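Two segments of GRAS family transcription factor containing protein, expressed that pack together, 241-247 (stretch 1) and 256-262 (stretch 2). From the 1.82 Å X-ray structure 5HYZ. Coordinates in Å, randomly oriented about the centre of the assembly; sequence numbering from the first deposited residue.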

# COMPACT_ATOMS: atom_id res chain seq x y z
N GLU A 241 -16.45 -10.82 -5.18
CA GLU A 241 -16.75 -11.29 -6.52
C GLU A 241 -16.70 -10.12 -7.50
O GLU A 241 -16.88 -8.97 -7.13
CB GLU A 241 -18.13 -11.96 -6.56
CG GLU A 241 -18.12 -13.51 -6.33
CD GLU A 241 -17.21 -14.22 -7.34
OE1 GLU A 241 -17.08 -13.69 -8.46
OE2 GLU A 241 -16.60 -15.26 -7.02
N TYR A 242 -16.43 -10.44 -8.76
CA TYR A 242 -16.51 -9.44 -9.85
C TYR A 242 -17.96 -9.05 -10.09
O TYR A 242 -18.85 -9.91 -10.17
CB TYR A 242 -15.91 -10.03 -11.13
CG TYR A 242 -14.45 -10.45 -10.98
CD1 TYR A 242 -13.45 -9.51 -10.82
CD2 TYR A 242 -14.09 -11.81 -10.99
CE1 TYR A 242 -12.09 -9.87 -10.70
CE2 TYR A 242 -12.74 -12.20 -10.88
CZ TYR A 242 -11.75 -11.22 -10.75
OH TYR A 242 -10.44 -11.61 -10.63
N GLU A 243 -18.21 -7.76 -10.25
CA GLU A 243 -19.59 -7.30 -10.30
C GLU A 243 -20.02 -7.19 -11.74
O GLU A 243 -20.03 -6.08 -12.28
CB GLU A 243 -19.70 -5.94 -9.56
CG GLU A 243 -21.10 -5.38 -9.43
CD GLU A 243 -22.01 -6.31 -8.70
OE1 GLU A 243 -21.63 -6.82 -7.61
OE2 GLU A 243 -23.13 -6.54 -9.20
N VAL A 244 -20.35 -8.33 -12.36
CA VAL A 244 -20.73 -8.24 -13.80
C VAL A 244 -21.57 -9.47 -14.09
O VAL A 244 -21.25 -10.54 -13.59
CB VAL A 244 -19.48 -8.12 -14.74
CG1 VAL A 244 -18.58 -9.35 -14.61
CG2 VAL A 244 -19.97 -7.91 -16.22
N SER A 245 -22.68 -9.29 -14.83
CA SER A 245 -23.62 -10.38 -15.03
C SER A 245 -23.27 -11.13 -16.34
O SER A 245 -23.67 -10.72 -17.43
CB SER A 245 -25.07 -9.82 -15.10
OG SER A 245 -25.98 -10.92 -15.22
N LEU A 246 -22.50 -12.20 -16.21
CA LEU A 246 -22.03 -12.95 -17.36
C LEU A 246 -22.36 -14.41 -17.18
O LEU A 246 -21.52 -15.28 -17.39
CB LEU A 246 -20.52 -12.79 -17.55
CG LEU A 246 -20.05 -11.35 -17.69
CD1 LEU A 246 -18.54 -11.27 -17.87
CD2 LEU A 246 -20.72 -10.66 -18.91
N ASN A 247 -23.57 -14.71 -16.72
CA ASN A 247 -23.88 -16.11 -16.45
C ASN A 247 -24.98 -16.59 -17.39
O ASN A 247 -24.69 -17.06 -18.49
CB ASN A 247 -24.29 -16.34 -15.00
CG ASN A 247 -24.34 -17.83 -14.66
OD1 ASN A 247 -23.77 -18.66 -15.39
ND2 ASN A 247 -24.99 -18.18 -13.56
N ALA A 256 -22.73 -6.72 -24.04
CA ALA A 256 -22.82 -5.38 -23.52
C ALA A 256 -22.33 -5.21 -22.04
O ALA A 256 -21.64 -4.25 -21.70
CB ALA A 256 -24.28 -4.88 -23.62
N ASN A 257 -22.70 -6.18 -21.20
CA ASN A 257 -22.32 -6.17 -19.78
C ASN A 257 -20.78 -6.23 -19.66
O ASN A 257 -20.14 -5.49 -18.91
CB ASN A 257 -22.96 -7.38 -19.08
CG ASN A 257 -24.49 -7.26 -18.96
OD1 ASN A 257 -25.04 -6.21 -19.24
ND2 ASN A 257 -25.17 -8.35 -18.59
N ALA A 258 -20.21 -7.18 -20.39
CA ALA A 258 -18.77 -7.40 -20.38
C ALA A 258 -18.05 -6.17 -20.90
O ALA A 258 -17.05 -5.74 -20.33
CB ALA A 258 -18.38 -8.69 -21.21
N LEU A 259 -18.55 -5.58 -21.99
CA LEU A 259 -17.86 -4.42 -22.56
C LEU A 259 -17.82 -3.25 -21.59
O LEU A 259 -16.81 -2.60 -21.41
CB LEU A 259 -18.52 -3.98 -23.87
CG LEU A 259 -17.69 -2.96 -24.65
CD1 LEU A 259 -16.41 -3.61 -25.21
CD2 LEU A 259 -18.56 -2.40 -25.76
N SER A 260 -18.94 -3.02 -20.90
CA SER A 260 -18.96 -1.92 -19.92
C SER A 260 -18.03 -2.18 -18.71
O SER A 260 -17.24 -1.31 -18.26
CB SER A 260 -20.40 -1.72 -19.45
OG SER A 260 -20.37 -0.91 -18.30
N TYR A 261 -18.11 -3.40 -18.19
CA TYR A 261 -17.24 -3.82 -17.09
C TYR A 261 -15.73 -3.70 -17.42
O TYR A 261 -14.91 -3.07 -16.71
CB TYR A 261 -17.62 -5.25 -16.73
CG TYR A 261 -16.73 -5.93 -15.72
CD1 TYR A 261 -16.75 -5.60 -14.35
CD2 TYR A 261 -15.88 -6.91 -16.14
CE1 TYR A 261 -15.88 -6.26 -13.47
CE2 TYR A 261 -15.06 -7.57 -15.26
CZ TYR A 261 -15.06 -7.24 -13.95
OH TYR A 261 -14.16 -7.99 -13.22
N TYR A 262 -15.34 -4.31 -18.55
CA TYR A 262 -13.93 -4.26 -18.92
C TYR A 262 -13.50 -2.84 -19.33
O TYR A 262 -12.34 -2.49 -19.17
CB TYR A 262 -13.64 -5.31 -20.02
CG TYR A 262 -13.46 -6.67 -19.38
CD1 TYR A 262 -12.32 -6.96 -18.63
CD2 TYR A 262 -14.48 -7.64 -19.43
CE1 TYR A 262 -12.19 -8.17 -17.97
CE2 TYR A 262 -14.34 -8.84 -18.82
CZ TYR A 262 -13.18 -9.09 -18.07
OH TYR A 262 -13.04 -10.27 -17.40

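The most unusual feature of this contact is a very close approach between two tyrosines: the hydroxyl oxygen OH of Tyr261 lies 2.9 Å from the ring carbon CD1 of Tyr242. That is tighter than an ordinary oxygen–carbon contact, and the oxygen meets the Tyr242 ring obliquely. CB of Tyr242 also lies 4.1 Å from CZ of Tyr261, the ring carbon that carries the hydroxyl, so the apolar part of one tyrosine packs against the far end of the other. The hydroxyl of Tyr242 is hydrogen-bonded elsewhere in the structure.

Tyr261 dominates the interface, with 91 Å² covered by the other stretch out of a total of 342 Å² buried on both sides. It belongs to a helix, and its t rotamer (chi1 173°) sends the ring along the loop that follows the end of a strand at Tyr242. A long, flat side chain suits this position because a single residue can reach from Val244 at its base to Tyr242 at its tip. Tyr261, Val244, Leu246 and Ala258 are all buried, and they meet through apolar surface.

The CA-to-CB bond of Val244 points toward the helix. CG1 of Val244 stands 3.9 Å from the centroid of the Tyr261 ring and only 7° off the ring normal, a nearly ideal CH-pi geometry. CG2 of Val244 rests against the helix, 3.6 Å from CB of Tyr261 and 3.6 Å from the backbone O of Asn257. O of Asn257 already accepts a hydrogen bond from N of Tyr261 at 3.0 Å, in the usual helical pattern, so a methyl can lie beside it without depriving it of a partner. With two methyls on CB, Val244 covers the ring face with one and packs against the helix with the other.

The polar link comes one residue further along the loop. Asn257 ND2 donates a hydrogen bond to the backbone O of Ser245, at 3.0 Å and with a nearly straight N-H...O angle of 165°. This is the only hydrogen bond between the two stretches. Ser245 is partly exposed, and the bond does not depend on its side chain. An asparagine suits the site because its amide extends from the helix to a loop carbonyl, while CB of Asn257 remains available for apolar packing, 4.0 Å from CD2 of Leu246.

Leu246 completes the contact. Its CA-to-CB bond points sideways, but the end of the side chain comes nearer to the helix. Ala258 offers a small apolar methyl beside the helix backbone, and CD2 of Leu246 meets both, 3.8 Å from CB and 3.8 Å from N of Ala258.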